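Methylcobalamin\: coenzyme M methyltransferase (Methanosarcina mazei, PDB 4AY7) catalyses methyl transfer from a methylated corrinoid to coenzyme M, a zinc-dependent step of methanogenesis in this archaeon. Local coordinates at residues A[50-55]-A[101-106]; A[54-59]-A[95-100]. All coordinates share one frame; numbering follows the deposited sequence.

Contact 1. Residues A[50-55]-A[101-106]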
ATOM      1  N   ALA A  50       2.674 -16.158  14.486  1.00 29.49           N
ATOM      2  CA  ALA A  50       2.124 -16.034  13.104  1.00 29.61           C
ATOM      3  C   ALA A  50       3.268 -15.650  12.182  1.00 29.26           C
ATOM      4  O   ALA A  50       3.275 -14.514  11.646  1.00 29.84           O
ATOM      5  CB  ALA A  50       1.038 -14.979  13.054  1.00 26.89           C
ATOM      6  N   PRO A  51       4.239 -16.565  11.998  1.00 29.02           N
ATOM      7  CA  PRO A  51       5.348 -16.232  11.093  1.00 28.71           C
ATOM      8  C   PRO A  51       4.937 -16.209   9.604  1.00 28.21           C
ATOM      9  O   PRO A  51       4.025 -16.909   9.207  1.00 28.27           O
ATOM     10  CB  PRO A  51       6.322 -17.358  11.326  1.00 29.64           C
ATOM     11  CG  PRO A  51       5.441 -18.536  11.602  1.00 29.83           C
ATOM     12  CD  PRO A  51       4.349 -17.954  12.479  1.00 30.33           C
ATOM     13  N   TRP A  52       5.690 -15.464   8.816  1.00 26.59           N
ATOM     14  CA  TRP A  52       5.768 -15.716   7.379  1.00 25.51           C
ATOM     15  C   TRP A  52       6.556 -16.987   7.227  1.00 26.14           C
ATOM     16  O   TRP A  52       7.480 -17.276   8.018  1.00 26.84           O
ATOM     17  CB  TRP A  52       6.555 -14.621   6.673  1.00 24.04           C
ATOM     18  CG  TRP A  52       5.982 -13.208   6.721  1.00 23.05           C
ATOM     19  CD1 TRP A  52       4.741 -12.783   7.231  1.00 22.36           C
ATOM     20  CD2 TRP A  52       6.621 -12.007   6.205  1.00 22.52           C
ATOM     21  NE1 TRP A  52       4.581 -11.437   7.049  1.00 22.51           N
ATOM     22  CE2 TRP A  52       5.690 -10.896   6.465  1.00 21.72           C
ATOM     23  CE3 TRP A  52       7.852 -11.731   5.618  1.00 22.41           C
ATOM     24  CZ2 TRP A  52       5.991  -9.622   6.156  1.00 21.58           C
ATOM     25  CZ3 TRP A  52       8.149 -10.401   5.316  1.00 22.75           C
ATOM     26  CH2 TRP A  52       7.208  -9.377   5.515  1.00 21.79           C
ATOM     27  N   PRO A  53       6.257 -17.768   6.180  1.00 25.68           N
ATOM     28  CA  PRO A  53       5.259 -17.570   5.145  1.00 24.89           C
ATOM     29  C   PRO A  53       3.846 -17.988   5.483  1.00 25.11           C
ATOM     30  O   PRO A  53       2.933 -17.631   4.744  1.00 25.19           O
ATOM     31  CB  PRO A  53       5.764 -18.459   4.002  1.00 24.57           C
ATOM     32  CG  PRO A  53       6.549 -19.490   4.653  1.00 25.94           C
ATOM     33  CD  PRO A  53       7.228 -18.810   5.809  1.00 25.91           C
ATOM     34  N   GLU A  54       3.645 -18.719   6.564  1.00 25.72           N
ATOM     35  CA  GLU A  54       2.330 -19.195   6.911  1.00 27.51           C
ATOM     36  C   GLU A  54       1.308 -18.151   7.102  1.00 26.74           C
ATOM     37  O   GLU A  54       0.125 -18.406   6.801  1.00 27.67           O
ATOM     38  CB  GLU A  54       2.359 -20.029   8.202  1.00 31.37           C
ATOM     39  CG  GLU A  54       3.128 -21.343   8.043  1.00 35.31           C
ATOM     40  CD  GLU A  54       4.543 -21.240   8.653  1.00 39.99           C
ATOM     41  OE1 GLU A  54       5.285 -20.214   8.372  1.00 39.04           O
ATOM     42  OE2 GLU A  54       4.891 -22.165   9.448  1.00 41.96           O
ATOM     43  N   ALA A  55       1.713 -16.989   7.634  1.00 25.19           N
ATOM     44  CA  ALA A  55       0.836 -15.808   7.729  1.00 24.46           C
ATOM     45  C   ALA A  55       0.378 -15.283   6.338  1.00 23.66           C
ATOM     46  O   ALA A  55      -0.484 -14.399   6.312  1.00 24.01           O
ATOM     47  CB  ALA A  55       1.455 -14.653   8.521  1.00 23.96           C
ATOM     48  N   ASN A 101      11.775 -13.467   6.954  1.00 31.31           N
ATOM     49  CA  ASN A 101      11.987 -12.028   6.742  1.00 34.64           C
ATOM     50  C   ASN A 101      12.163 -11.565   5.269  1.00 34.41           C
ATOM     51  O   ASN A 101      12.598 -10.453   5.026  1.00 34.80           O
ATOM     52  CB  ASN A 101      13.105 -11.525   7.634  1.00 39.35           C
ATOM     53  CG  ASN A 101      14.421 -12.077   7.262  1.00 41.64           C
ATOM     54  OD1 ASN A 101      14.574 -13.287   7.111  1.00 48.99           O
ATOM     55  ND2 ASN A 101      15.406 -11.207   7.124  1.00 46.26           N
ATOM     56  N   ARG A 102      11.785 -12.413   4.304  1.00 32.12           N
ATOM     57  CA  ARG A 102      11.973 -12.141   2.898  1.00 30.45           C
ATOM     58  C   ARG A 102      10.549 -12.300   2.325  1.00 26.70           C
ATOM     59  O   ARG A 102      10.001 -13.387   2.426  1.00 24.88           O
ATOM     60  CB  ARG A 102      12.893 -13.213   2.320  1.00 35.37           C
ATOM     61  CG  ARG A 102      13.683 -12.874   1.067  1.00 41.67           C
ATOM     62  CD  ARG A 102      14.738 -13.944   0.758  1.00 46.54           C
ATOM     63  NE  ARG A 102      14.035 -15.082   0.173  1.00 50.53           N
ATOM     64  CZ  ARG A 102      14.403 -16.363   0.214  1.00 55.17           C
ATOM     65  NH1 ARG A 102      15.544 -16.763   0.819  1.00 57.42           N
ATOM     66  NH2 ARG A 102      13.579 -17.264  -0.336  1.00 48.16           N
ATOM     67  N   GLN A 103       9.989 -11.218   1.800  1.00 24.20           N
ATOM     68  CA  GLN A 103       8.584 -11.184   1.337  1.00 24.37           C
ATOM     69  C   GLN A 103       8.433 -12.094   0.108  1.00 21.52           C
ATOM     70  O   GLN A 103       9.383 -12.292  -0.586  1.00 21.49           O
ATOM     71  CB  GLN A 103       8.144  -9.752   0.914  1.00 25.89           C
ATOM     72  CG  GLN A 103       7.868  -8.926   2.089  1.00 30.51           C
ATOM     73  CD  GLN A 103       7.433  -7.522   1.730  1.00 35.30           C
ATOM     74  OE1 GLN A 103       8.220  -6.740   1.155  1.00 38.73           O
ATOM     75  NE2 GLN A 103       6.182  -7.187   2.077  1.00 38.36           N
ATOM     76  N   PRO A 104       7.241 -12.545  -0.186  1.00 20.43           N
ATOM     77  CA  PRO A 104       7.010 -13.213  -1.468  1.00 20.30           C
ATOM     78  C   PRO A 104       7.399 -12.374  -2.665  1.00 19.63           C
ATOM     79  O   PRO A 104       7.236 -11.180  -2.635  1.00 18.54           O
ATOM     80  CB  PRO A 104       5.476 -13.453  -1.447  1.00 20.56           C
ATOM     81  CG  PRO A 104       5.174 -13.630   0.035  1.00 20.66           C
ATOM     82  CD  PRO A 104       6.050 -12.611   0.674  1.00 20.89           C
ATOM     83  N   SER A 105       7.816 -13.002  -3.740  1.00 19.54           N
ATOM     84  CA  SER A 105       8.210 -12.318  -4.946  1.00 19.79           C
ATOM     85  C   SER A 105       7.762 -13.135  -6.167  1.00 19.71           C
ATOM     86  O   SER A 105       7.712 -14.378  -6.096  1.00 18.86           O
ATOM     87  CB  SER A 105       9.722 -12.161  -4.998  1.00 20.49           C
ATOM     88  OG  SER A 105      10.310 -13.401  -4.838  1.00 22.37           O
ATOM     89  N   VAL A 106       7.466 -12.424  -7.257  1.00 19.22           N
ATOM     90  CA  VAL A 106       7.131 -13.123  -8.541  1.00 19.86           C
ATOM     91  C   VAL A 106       8.330 -13.703  -9.220  1.00 20.47           C
ATOM     92  O   VAL A 106       9.263 -12.965  -9.571  1.00 21.14           O
ATOM     93  CB  VAL A 106       6.409 -12.201  -9.520  1.00 20.05           C
ATOM     94  CG1 VAL A 106       6.044 -13.016 -10.773  1.00 20.71           C
ATOM     95  CG2 VAL A 106       5.186 -11.596  -8.863  1.00 19.81           C
TER
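The indole of Trp52 meets the chain at Gln103 obliquely, through the far corner of its six-membered ring. Its CH2 lies 3.5 Å from CG of Gln103, and CZ3 is nearly as close, at 3.6 Å from that same CG. At the pyrrole end, Ala55 CB sits in the plane of the ring, at its edge, 4.0 Å from Trp52 CD1. The amide of Gln103 is turned almost like the indole, the two planes only 11° apart, although it is the aliphatic part of the glutamine that does the touching. Further along the six-membered ring the partners are backbone, and looser: Trp52 CZ3 is 4.2 Å from C of Asn101, and Trp52 CE3 is 4.2 Å from O of Arg102. The contact is van der Waals packing of the indole on the glutamine's CG and the neighbouring backbone.

In the TIM barrel of this uroporphyrinogen decarboxylase-like enzyme, the contact lays the loop entering the short helix 54-57 against the connection between strands 94-96 and 105-108. Gln103 belongs to the coenzyme M site, and Gln38, another residue of that site, touches Trp52 and Gln103 alike. The glutamine side chain runs straight beyond CG (chi2 -180°), which carries its amide past the indole to where NE2 donates to the backbone O of Tyr82. The Tyr82 ring in turn meets the Trp52 ring with the planes tilted by about 40°. On the other segment, a cis peptide joins Trp52 to Pro53, and Ala55 N bonds back to Pro51 O at 2.8 Å, closing the turn from which the indole projects.

Contact 2. Residues A[54-59]-A[95-100]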
ATOM      1  N   GLU A  54       3.645 -18.719   6.564  1.00 25.72           N
ATOM      2  CA  GLU A  54       2.330 -19.195   6.911  1.00 27.51           C
ATOM      3  C   GLU A  54       1.308 -18.151   7.102  1.00 26.74           C
ATOM      4  O   GLU A  54       0.125 -18.406   6.801  1.00 27.67           O
ATOM      5  CB  GLU A  54       2.359 -20.029   8.202  1.00 31.37           C
ATOM      6  CG  GLU A  54       3.128 -21.343   8.043  1.00 35.31           C
ATOM      7  CD  GLU A  54       4.543 -21.240   8.653  1.00 39.99           C
ATOM      8  OE1 GLU A  54       5.285 -20.214   8.372  1.00 39.04           O
ATOM      9  OE2 GLU A  54       4.891 -22.165   9.448  1.00 41.96           O
ATOM     10  N   ALA A  55       1.713 -16.989   7.634  1.00 25.19           N
ATOM     11  CA  ALA A  55       0.836 -15.808   7.729  1.00 24.46           C
ATOM     12  C   ALA A  55       0.378 -15.283   6.338  1.00 23.66           C
ATOM     13  O   ALA A  55      -0.484 -14.399   6.312  1.00 24.01           O
ATOM     14  CB  ALA A  55       1.455 -14.653   8.521  1.00 23.96           C
ATOM     15  N   HIS A  56       1.006 -15.726   5.249  1.00 22.63           N
ATOM     16  CA  HIS A  56       0.533 -15.366   3.910  1.00 21.75           C
ATOM     17  C   HIS A  56      -0.556 -16.283   3.423  1.00 22.37           C
ATOM     18  O   HIS A  56      -1.325 -15.939   2.539  1.00 22.21           O
ATOM     19  CB  HIS A  56       1.655 -15.360   2.909  1.00 21.12           C
ATOM     20  CG  HIS A  56       2.896 -14.564   3.286  1.00 20.10           C
ATOM     21  ND1 HIS A  56       2.897 -13.239   3.641  1.00 20.08           N
ATOM     22  CD2 HIS A  56       4.225 -14.936   3.171  1.00 20.05           C
ATOM     23  CE1 HIS A  56       4.153 -12.809   3.759  1.00 19.38           C
ATOM     24  NE2 HIS A  56       4.981 -13.885   3.523  1.00 20.28           N
ATOM     25  N   THR A  57      -0.643 -17.483   3.960  1.00 23.74           N
ATOM     26  CA  THR A  57      -1.472 -18.560   3.377  1.00 24.76           C
ATOM     27  C   THR A  57      -2.649 -18.994   4.278  1.00 25.72           C
ATOM     28  O   THR A  57      -3.560 -19.688   3.840  1.00 25.43           O
ATOM     29  CB  THR A  57      -0.581 -19.781   3.033  1.00 26.46           C
ATOM     30  OG1 THR A  57       0.049 -20.338   4.227  1.00 26.06           O
ATOM     31  CG2 THR A  57       0.578 -19.377   2.111  1.00 26.21           C
ATOM     32  N   ASN A  58      -2.625 -18.634   5.547  1.00 24.70           N
ATOM     33  CA  ASN A  58      -3.655 -19.068   6.484  1.00 25.03           C
ATOM     34  C   ASN A  58      -4.390 -17.804   6.965  1.00 24.76           C
ATOM     35  O   ASN A  58      -3.742 -16.957   7.584  1.00 24.23           O
ATOM     36  CB  ASN A  58      -2.917 -19.669   7.664  1.00 26.72           C
ATOM     37  CG  ASN A  58      -3.836 -20.192   8.776  1.00 28.87           C
ATOM     38  OD1 ASN A  58      -4.741 -19.538   9.249  1.00 30.02           O
ATOM     39  ND2 ASN A  58      -3.530 -21.401   9.238  1.00 31.60           N
ATOM     40  N   PRO A  59      -5.720 -17.698   6.759  1.00 24.30           N
ATOM     41  CA  PRO A  59      -6.395 -16.434   7.107  1.00 24.73           C
ATOM     42  C   PRO A  59      -6.348 -16.086   8.572  1.00 24.41           C
ATOM     43  O   PRO A  59      -6.304 -14.906   8.916  1.00 22.18           O
ATOM     44  CB  PRO A  59      -7.870 -16.659   6.714  1.00 25.07           C
ATOM     45  CG  PRO A  59      -8.025 -18.144   6.701  1.00 26.11           C
ATOM     46  CD  PRO A  59      -6.676 -18.670   6.189  1.00 25.92           C
ATOM     47  N   ILE A  95       4.764 -17.624  -7.692  1.00 19.11           N
ATOM     48  CA  ILE A  95       5.342 -16.839  -6.590  1.00 18.91           C
ATOM     49  C   ILE A  95       6.336 -17.661  -5.731  1.00 19.47           C
ATOM     50  O   ILE A  95       6.093 -18.821  -5.373  1.00 19.60           O
ATOM     51  CB  ILE A  95       4.192 -16.396  -5.663  1.00 18.75           C
ATOM     52  CG1 ILE A  95       3.083 -15.637  -6.433  1.00 18.67           C
ATOM     53  CG2 ILE A  95       4.716 -15.564  -4.474  1.00 18.44           C
ATOM     54  CD1 ILE A  95       3.521 -14.422  -7.207  1.00 18.78           C
ATOM     55  N   ASN A  96       7.502 -17.085  -5.422  1.00 19.81           N
ATOM     56  CA  ASN A  96       8.417 -17.672  -4.423  1.00 20.20           C
ATOM     57  C   ASN A  96       7.920 -17.130  -3.081  1.00 20.08           C
ATOM     58  O   ASN A  96       7.951 -15.968  -2.883  1.00 19.05           O
ATOM     59  CB  ASN A  96       9.873 -17.291  -4.730  1.00 20.88           C
ATOM     60  CG  ASN A  96      10.864 -17.851  -3.674  1.00 21.85           C
ATOM     61  OD1 ASN A  96      10.572 -17.813  -2.462  1.00 22.81           O
ATOM     62  ND2 ASN A  96      11.976 -18.394  -4.103  1.00 21.52           N
ATOM     63  N   MET A  97       7.377 -17.972  -2.191  1.00 20.75           N
ATOM     64  CA  MET A  97       6.690 -17.446  -1.006  1.00 21.04           C
ATOM     65  C   MET A  97       7.651 -16.882   0.080  1.00 21.21           C
ATOM     66  O   MET A  97       7.217 -16.301   1.092  1.00 21.06           O
ATOM     67  CB  MET A  97       5.831 -18.534  -0.398  1.00 21.99           C
ATOM     68  CG  MET A  97       4.562 -18.873  -1.202  1.00 23.00           C
ATOM     69  SD  MET A  97       3.526 -17.427  -1.584  1.00 25.25           S
ATOM     70  CE  MET A  97       2.960 -17.022   0.060  1.00 25.17           C
ATOM     71  N   GLY A  98       8.943 -17.091  -0.074  1.00 21.93           N
ATOM     72  CA  GLY A  98       9.908 -16.395   0.796  1.00 22.43           C
ATOM     73  C   GLY A  98       9.990 -17.032   2.163  1.00 23.42           C
ATOM     74  O   GLY A  98       9.728 -18.205   2.338  1.00 23.92           O
ATOM     75  N   THR A  99      10.451 -16.259   3.124  1.00 24.04           N
ATOM     76  CA  THR A  99      10.850 -16.755   4.446  1.00 26.08           C
ATOM     77  C   THR A  99      10.372 -15.778   5.490  1.00 27.46           C
ATOM     78  O   THR A  99       9.741 -14.708   5.223  1.00 25.40           O
ATOM     79  CB  THR A  99      12.386 -16.756   4.596  1.00 27.19           C
ATOM     80  OG1 THR A  99      12.839 -15.386   4.541  1.00 28.30           O
ATOM     81  CG2 THR A  99      13.066 -17.593   3.516  1.00 27.80           C
ATOM     82  N   LYS A 100      10.707 -16.138   6.737  1.00 28.81           N
ATOM     83  CA  LYS A 100      10.342 -15.319   7.821  1.00 31.77           C
ATOM     84  C   LYS A 100      10.691 -13.825   7.629  1.00 30.59           C
ATOM     85  O   LYS A 100       9.951 -12.957   8.090  1.00 32.74           O
ATOM     86  CB  LYS A 100      10.947 -15.856   9.127  1.00 34.43           C
ATOM     87  CG  LYS A 100      10.126 -15.475  10.341  1.00 35.28           C
ATOM     88  CD  LYS A 100      10.849 -15.963  11.576  1.00 36.47           C
ATOM     89  CE  LYS A 100      10.140 -15.498  12.797  1.00 37.00           C
ATOM     90  NZ  LYS A 100      10.869 -16.053  13.979  1.00 37.77           N
TER
HETATM   91  O   HOH W   1       7.426 -14.580   3.316  1.00 19.50           O
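One water joins His56 to Met97: it lies 2.6 Å from NE2 of His56, in the plane of the imidazole at its edge, and donates to the carbonyl O of Met97 at 2.8 Å. That carbonyl belongs to the turn leaving strand 94-96, the first arm of an antiparallel beta hairpin, while His56 comes from the short helix 54-57 packed against it. Apart from the water bridge, most of the contact is made by the methionine methyl. Met97 does not reach out straight; bends at chi2 (-53°) and chi3 (-68°) curl its methyl back to the helix, where CE rests 3.5 Å from His56 CB. The same CE is 3.9 Å from CG2 of Thr57, so a single methyl group serves two consecutive helix residues. The imidazole of His56 is buried, with Trp52, Tyr82 and Pro104 also around it. An alanine here would probably open a gap beside Pro104 and leave the water without its partner on the helix. The hairpin side is shaped by an Asx turn: Gly98 N donates to OD1 of Asn96 at 3.0 Å, approaching in the plane of the side-chain carbonyl with a C=O...N angle of 156°.

The centres of contacts 1 and 2 lie only 4 Å apart, and both pair the short helix 54-57 and its entry with one antiparallel hairpin, strands 94-96 and 105-108. Along the chain 50-55 runs into 54-59, sharing Glu54 and Ala55, and 95-100 is followed directly by 101-106; between come helix 59-71, strand 78-80 of the parallel barrel sheet and helix 86-90. The contacts also touch each other: Pro104 CD packs 3.3 Å from His56 NE2, and Trp52 CE3 lies 3.5 Å from Lys100 O. Together they pack the hairpin connection against helix 54-57 and its entry loop; it carries Gln103 of the coenzyme M site, its side chain about 9 Å from the zinc ion.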